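Local coordinates for protein mannose-specific lectin 3 chain 1 (Crocus vernus, PDB 3MEZ) that probably binds mannose as one bulb-type domain of a heterotetrameric lectin that probably agglutinates trypsin-treated rabbit erythrocytes weakly, at residues S18-F24 with L91-V97. Residues are numbered along the deposited sequence.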
loop_
_atom_site.group_PDB
_atom_site.type_symbol
_atom_site.label_atom_id
_atom_site.label_comp_id
_atom_site.label_asym_id
_atom_site.label_seq_id
_atom_site.Cartn_x
_atom_site.Cartn_y
_atom_site.Cartn_z
ATOM N N SER A 18 20.663 -8.917 -0.259
ATOM C CA SER A 18 20.586 -7.525 -0.595
ATOM C C SER A 18 19.148 -7.087 -0.842
ATOM O O SER A 18 18.360 -7.813 -1.342
ATOM C CB SER A 18 21.455 -7.249 -1.819
ATOM O OG SER A 18 21.017 -7.899 -2.965
ATOM N N TYR A 19 18.802 -5.909 -0.404
ATOM C CA TYR A 19 17.552 -5.293 -0.780
ATOM C C TYR A 19 17.741 -3.784 -0.773
ATOM O O TYR A 19 18.061 -3.229 0.232
ATOM C CB TYR A 19 16.370 -5.730 0.097
ATOM C CG TYR A 19 15.075 -5.264 -0.470
ATOM C CD1 TYR A 19 14.577 -5.827 -1.600
ATOM C CD2 TYR A 19 14.405 -4.214 0.075
ATOM C CE1 TYR A 19 13.465 -5.407 -2.136
ATOM C CE2 TYR A 19 13.271 -3.772 -0.464
ATOM C CZ TYR A 19 12.804 -4.375 -1.582
ATOM O OH TYR A 19 11.689 -3.962 -2.150
ATOM N N GLU A 20 17.581 -3.167 -1.923
ATOM C CA GLU A 20 17.775 -1.754 -2.035
ATOM C C GLU A 20 19.149 -1.334 -1.516
ATOM O O GLU A 20 20.117 -1.773 -2.007
ATOM C CB GLU A 20 16.616 -0.989 -1.462
ATOM C CG GLU A 20 15.421 -1.236 -2.223
ATOM C CD GLU A 20 14.232 -0.495 -1.698
ATOM O OE1 GLU A 20 14.220 -0.110 -0.540
ATOM O OE2 GLU A 20 13.286 -0.344 -2.452
ATOM N N SER A 21 19.234 -0.483 -0.530
ATOM C CA SER A 21 20.556 -0.076 -0.088
ATOM C C SER A 21 21.129 -0.895 1.097
ATOM O O SER A 21 22.099 -0.495 1.713
ATOM C CB SER A 21 20.632 1.430 0.170
ATOM O OG SER A 21 20.091 1.771 1.399
ATOM N N ALA A 22 20.516 -2.012 1.401
ATOM C CA ALA A 22 20.949 -2.863 2.470
ATOM C C ALA A 22 21.634 -4.103 1.917
ATOM O O ALA A 22 21.225 -4.609 0.926
ATOM C CB ALA A 22 19.806 -3.239 3.264
ATOM N N ALA A 23 22.686 -4.552 2.603
ATOM C CA ALA A 23 23.391 -5.812 2.358
ATOM C C ALA A 23 23.690 -6.594 3.650
ATOM O O ALA A 23 24.075 -5.981 4.601
ATOM C CB ALA A 23 24.666 -5.555 1.674
ATOM N N PHE A 24 23.543 -7.910 3.631
ATOM C CA PHE A 24 23.888 -8.784 4.762
ATOM C C PHE A 24 24.914 -9.754 4.250
ATOM O O PHE A 24 24.607 -10.684 3.570
ATOM C CB PHE A 24 22.629 -9.503 5.261
ATOM C CG PHE A 24 22.744 -10.246 6.601
ATOM C CD1 PHE A 24 22.285 -11.524 6.706
ATOM C CD2 PHE A 24 23.189 -9.655 7.747
ATOM C CE1 PHE A 24 22.332 -12.193 7.876
ATOM C CE2 PHE A 24 23.240 -10.341 8.915
ATOM C CZ PHE A 24 22.820 -11.590 8.979
ATOM N N LEU A 91 15.500 -10.007 4.314
ATOM C CA LEU A 91 16.081 -8.700 4.411
ATOM C C LEU A 91 15.071 -7.740 3.790
ATOM O O LEU A 91 14.912 -7.675 2.613
ATOM C CB LEU A 91 17.412 -8.630 3.689
ATOM C CG LEU A 91 18.110 -7.298 3.508
ATOM C CD1 LEU A 91 18.227 -6.613 4.792
ATOM C CD2 LEU A 91 19.457 -7.421 2.837
ATOM N N GLY A 92 14.360 -7.062 4.658
ATOM C CA GLY A 92 13.209 -6.250 4.317
ATOM C C GLY A 92 13.408 -4.791 3.963
ATOM O O GLY A 92 14.481 -4.297 4.032
ATOM N N PRO A 93 12.313 -4.112 3.656
ATOM C CA PRO A 93 12.324 -2.687 3.332
ATOM C C PRO A 93 12.738 -1.822 4.506
ATOM O O PRO A 93 13.102 -0.707 4.328
ATOM C CB PRO A 93 10.906 -2.383 2.884
ATOM C CG PRO A 93 10.168 -3.525 3.074
ATOM C CD PRO A 93 10.997 -4.687 3.427
ATOM N N ASP A 94 12.717 -2.406 5.689
ATOM C CA ASP A 94 13.236 -1.800 6.908
ATOM C C ASP A 94 14.746 -1.809 7.025
ATOM O O ASP A 94 15.280 -1.265 7.928
ATOM C CB ASP A 94 12.577 -2.351 8.176
ATOM C CG ASP A 94 12.793 -3.839 8.371
ATOM O OD1 ASP A 94 13.401 -4.469 7.534
ATOM O OD2 ASP A 94 12.323 -4.356 9.353
ATOM N N GLN A 95 15.392 -2.451 6.082
ATOM C CA GLN A 95 16.831 -2.631 6.034
ATOM C C GLN A 95 17.364 -3.504 7.170
ATOM O O GLN A 95 18.447 -3.343 7.604
ATOM C CB GLN A 95 17.547 -1.293 6.015
ATOM C CG GLN A 95 17.197 -0.357 4.898
ATOM C CD GLN A 95 17.822 1.016 5.066
ATOM O OE1 GLN A 95 18.880 1.149 5.581
ATOM N NE2 GLN A 95 17.118 2.024 4.679
ATOM N N HIS A 96 16.546 -4.421 7.615
ATOM C CA HIS A 96 16.906 -5.368 8.648
ATOM C C HIS A 96 16.590 -6.792 8.240
ATOM O O HIS A 96 15.796 -6.994 7.406
ATOM C CB HIS A 96 16.229 -5.007 9.968
ATOM C CG HIS A 96 17.024 -4.053 10.778
ATOM N ND1 HIS A 96 16.661 -2.745 10.931
ATOM C CD2 HIS A 96 18.204 -4.193 11.406
ATOM C CE1 HIS A 96 17.565 -2.124 11.647
ATOM N NE2 HIS A 96 18.518 -2.983 11.943
ATOM N N VAL A 97 17.230 -7.753 8.871
ATOM C CA VAL A 97 16.948 -9.129 8.615
ATOM C C VAL A 97 16.129 -9.666 9.772
ATOM O O VAL A 97 16.552 -9.642 10.883
ATOM C CB VAL A 97 18.225 -9.980 8.486
ATOM C CG1 VAL A 97 17.890 -11.417 8.249
ATOM C CG2 VAL A 97 19.102 -9.464 7.406
HETATM O O HOH W 1 16.315 -2.645 2.472
HETATM O O HOH W 2 15.086 -0.306 1.911
#
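Two beta hairpins from different sheets of a bulb-type lectin domain meet here at their turns, an example of how separate antiparallel sheets can be joined although no hydrogen bond runs directly between residues 18-24 and 91-97. The first is a tight hairpin whose type II' turn runs from Tyr-19 to Ala-22, closed by backbone hydrogen bonds from Ala-22 N to Tyr-19 O (3.0 Å) and Tyr-19 N to Ala-22 O (3.1 Å). The second links strands 88-91 and 97-106 through a type I turn from Gly-92 to Gln-95; Asp-94 OD1 accepts from His-96 N at 3.1 Å, forming an Asx turn.

Leu-91 fills the gap between them. Its CD2 lies 3.6 Å from Ser-18 CA and its CD1 4.0 Å from Ala-22 CB, so one side chain touches both arms of the first hairpin. Further along, Val-97 CG2 sits over the face of the Phe-24 ring, 4.0 Å from its centroid, in a CH-pi contact. This apolar layer continues into the interior of the domain, a beta-prism II fold of three antiparallel sheets, where Leu-17 packs against both Leu-91 and Phe-24.

Near the turn tips water-mediated links join the apolar contacts. One water bridges Tyr-19 O and Gly-92 O, 2.9 Å from each, and another joins Glu-20 OE1 (2.6 Å) to Pro-93 O (3.2 Å). Tyr-19 CE2 approaches Pro-93 CB at 4.3 Å, and both residues also pack on Val-5 of the neighbouring chain 2. Gln-95 lays its CB 4.1 Å from Ala-22 CB while OE1 accepts from Glu-37 N.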